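Long-range contact in thiamine-biosynthesis protein ThiS (Geobacter metallireducens GS-15, PDB 3CWI), which probably acts as the ubiquitin-like sulfur carrier that supplies sulfur for making the thiazole ring of thiamine: residues L27-Q31 against E61-F65. Numbering follows the deposited sequence.
Sequences LKVAQ and EFLYF
Y64 reaches across to the backbone of A30, its OH donating a hydrogen bond of 2.6 Å to A30 O. A30 O lies at the edge of the Y64 ring, near the ring plane, with an angle of 136° at the acceptor and the donor tilted modestly from the carbonyl plane. V29 bridges both aromatic side chains. Its CG1, lying anti to the backbone N (chi1 -177°), comes within 3.1 Å of Y64 OH, while CG2 is thereby directed at F62 and sits over the ring centre in a CH-pi contact, 4.0 Å from the centroid. L27 approaches the same ring from its edge, CD1 being 3.6 Å from F62 CE2. A phenylalanine in place of Y64 would probably leave A30 O without this donor and the loop less firmly tied to the strand end. Behind these contacts, helix 20-26 closes in a Schellman motif at K28, and F62 also packs on V37 of strand 36-39. The contact exemplifies a loop held by one hydroxyl bond and a CH-pi contact to the last strand, 59-63, of the ubiquitin-like beta-grasp fold and the residues leaving it, ahead of the C-terminal tail, which in ThiS relatives bears sulfur as a thiocarboxylate and probably does so here.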
ATOM      1  N   LEU A  27       5.213  -7.102  -0.267  1.00 28.09           N
ATOM      2  CA  LEU A  27       5.590  -6.652  -1.605  1.00 32.60           C
ATOM      3  C   LEU A  27       7.023  -6.140  -1.617  1.00 34.06           C
ATOM      4  O   LEU A  27       7.541  -5.734  -2.664  1.00 43.85           O
ATOM      5  CB  LEU A  27       4.658  -5.532  -2.086  1.00 26.54           C
ATOM      6  CG  LEU A  27       3.222  -5.891  -2.446  1.00 24.35           C
ATOM      7  CD1 LEU A  27       2.519  -4.676  -3.042  1.00 31.18           C
ATOM      8  CD2 LEU A  27       3.228  -7.033  -3.445  1.00 35.22           C
ATOM      9  N   LYS A  28       7.657  -6.169  -0.449  1.00 36.28           N
ATOM     10  CA  LYS A  28       9.026  -5.688  -0.276  1.00 42.75           C
ATOM     11  C   LYS A  28       9.251  -4.412  -1.069  1.00 37.98           C
ATOM     12  O   LYS A  28      10.132  -4.337  -1.928  1.00 36.18           O
ATOM     13  CB  LYS A  28      10.042  -6.761  -0.685  1.00 42.54           C
ATOM     14  CG  LYS A  28       9.796  -7.412  -2.039  1.00 46.84           C
ATOM     15  CD  LYS A  28      10.816  -8.516  -2.342  1.00 54.70           C
ATOM     16  CE  LYS A  28      10.826  -9.610  -1.273  1.00 56.61           C
ATOM     17  NZ  LYS A  28      11.431  -9.136   0.014  1.00 65.61           N
ATOM     18  N   VAL A  29       8.434  -3.408  -0.772  1.00 33.32           N
ATOM     19  CA  VAL A  29       8.525  -2.121  -1.440  1.00 36.04           C
ATOM     20  C   VAL A  29       9.861  -1.452  -1.127  1.00 35.72           C
ATOM     21  O   VAL A  29      10.218  -1.278   0.035  1.00 29.43           O
ATOM     22  CB  VAL A  29       7.384  -1.187  -0.995  1.00 26.40           C
ATOM     23  CG1 VAL A  29       7.468   0.123  -1.752  1.00 29.13           C
ATOM     24  CG2 VAL A  29       6.043  -1.861  -1.235  1.00 32.95           C
ATOM     25  N   ALA A  30      10.591  -1.073  -2.171  1.00 41.56           N
ATOM     26  CA  ALA A  30      11.892  -0.435  -2.007  1.00 41.60           C
ATOM     27  C   ALA A  30      11.815   0.869  -1.226  1.00 46.63           C
ATOM     28  O   ALA A  30      10.880   1.654  -1.394  1.00 45.18           O
ATOM     29  CB  ALA A  30      12.517  -0.184  -3.368  1.00 46.42           C
ATOM     30  N   GLN A  31      12.810   1.098  -0.372  1.00 44.31           N
ATOM     31  CA  GLN A  31      12.856   2.320   0.420  1.00 47.50           C
ATOM     32  C   GLN A  31      11.505   2.593   1.065  1.00 48.48           C
ATOM     33  O   GLN A  31      10.994   3.712   1.018  1.00 45.32           O
ATOM     34  CB  GLN A  31      13.263   3.490  -0.479  1.00 52.05           C
ATOM     35  CG  GLN A  31      14.666   3.333  -1.044  1.00 59.71           C
ATOM     36  CD  GLN A  31      15.032   4.403  -2.058  1.00 65.44           C
ATOM     37  OE1 GLN A  31      16.195   4.517  -2.456  1.00 65.92           O
ATOM     38  NE2 GLN A  31      14.044   5.185  -2.490  1.00 58.21           N
ATOM     39  N   GLU A  61      -1.469   2.668  -4.078  1.00 18.36           N
ATOM     40  CA  GLU A  61      -0.437   3.282  -4.910  1.00 21.77           C
ATOM     41  C   GLU A  61       0.797   3.587  -4.070  1.00 20.67           C
ATOM     42  O   GLU A  61       0.694   4.039  -2.933  1.00 16.74           O
ATOM     43  CB  GLU A  61      -0.962   4.583  -5.510  1.00 22.06           C
ATOM     44  CG  GLU A  61      -2.211   4.437  -6.347  1.00 34.74           C
ATOM     45  CD  GLU A  61      -2.831   5.784  -6.665  1.00 43.85           C
ATOM     46  OE1 GLU A  61      -3.412   6.408  -5.749  1.00 55.98           O
ATOM     47  OE2 GLU A  61      -2.726   6.226  -7.824  1.00 48.20           O
ATOM     48  N   PHE A  62       1.962   3.330  -4.644  1.00 17.32           N
ATOM     49  CA  PHE A  62       3.216   3.595  -3.966  1.00 22.80           C
ATOM     50  C   PHE A  62       3.918   4.717  -4.715  1.00 21.95           C
ATOM     51  O   PHE A  62       4.254   4.576  -5.891  1.00 24.36           O
ATOM     52  CB  PHE A  62       4.078   2.333  -3.935  1.00 17.51           C
ATOM     53  CG  PHE A  62       3.433   1.188  -3.208  1.00 23.43           C
ATOM     54  CD1 PHE A  62       3.065   1.318  -1.877  1.00 18.91           C
ATOM     55  CD2 PHE A  62       3.162  -0.008  -3.860  1.00 25.84           C
ATOM     56  CE1 PHE A  62       2.433   0.278  -1.204  1.00 20.41           C
ATOM     57  CE2 PHE A  62       2.529  -1.058  -3.194  1.00 18.12           C
ATOM     58  CZ  PHE A  62       2.168  -0.910  -1.873  1.00 20.83           C
ATOM     59  N   LEU A  63       4.113   5.841  -4.033  1.00 20.82           N
ATOM     60  CA  LEU A  63       4.748   7.002  -4.646  1.00 19.24           C
ATOM     61  C   LEU A  63       5.970   7.462  -3.847  1.00 20.61           C
ATOM     62  O   LEU A  63       6.033   7.289  -2.627  1.00 18.16           O
ATOM     63  CB  LEU A  63       3.742   8.154  -4.746  1.00 23.91           C
ATOM     64  CG  LEU A  63       2.298   7.849  -5.178  1.00 27.16           C
ATOM     65  CD1 LEU A  63       1.499   9.142  -5.179  1.00 36.46           C
ATOM     66  CD2 LEU A  63       2.273   7.202  -6.549  1.00 38.65           C
ATOM     67  N   TYR A  64       6.939   8.051  -4.546  1.00 17.43           N
ATOM     68  CA  TYR A  64       8.150   8.543  -3.900  1.00 21.26           C
ATOM     69  C   TYR A  64       8.373  10.003  -4.255  1.00 22.24           C
ATOM     70  O   TYR A  64       8.536  10.343  -5.424  1.00 20.64           O
ATOM     71  CB  TYR A  64       9.377   7.743  -4.345  1.00 22.02           C
ATOM     72  CG  TYR A  64       9.300   6.261  -4.074  1.00 26.32           C
ATOM     73  CD1 TYR A  64       8.676   5.397  -4.978  1.00 35.31           C
ATOM     74  CD2 TYR A  64       9.862   5.718  -2.922  1.00 24.40           C
ATOM     75  CE1 TYR A  64       8.624   4.022  -4.738  1.00 32.27           C
ATOM     76  CE2 TYR A  64       9.816   4.356  -2.674  1.00 29.32           C
ATOM     77  CZ  TYR A  64       9.195   3.514  -3.584  1.00 35.75           C
ATOM     78  OH  TYR A  64       9.152   2.163  -3.331  1.00 33.97           O
ATOM     79  N   PHE A  65       8.385  10.864  -3.246  1.00 25.75           N
ATOM     80  CA  PHE A  65       8.600  12.282  -3.473  1.00 26.08           C
ATOM     81  C   PHE A  65      10.013  12.708  -3.083  1.00 33.70           C
ATOM     82  O   PHE A  65      10.486  12.399  -1.991  1.00 30.75           O
ATOM     83  CB  PHE A  65       7.579  13.098  -2.688  1.00 26.45           C
ATOM     84  CG  PHE A  65       6.162  12.861  -3.115  1.00 39.84           C
ATOM     85  CD1 PHE A  65       5.530  11.650  -2.844  1.00 30.15           C
ATOM     86  CD2 PHE A  65       5.460  13.844  -3.810  1.00 35.47           C
ATOM     87  CE1 PHE A  65       4.218  11.420  -3.261  1.00 39.70           C
ATOM     88  CE2 PHE A  65       4.151  13.627  -4.232  1.00 33.01           C
ATOM     89  CZ  PHE A  65       3.527  12.410  -3.957  1.00 30.81           C
TER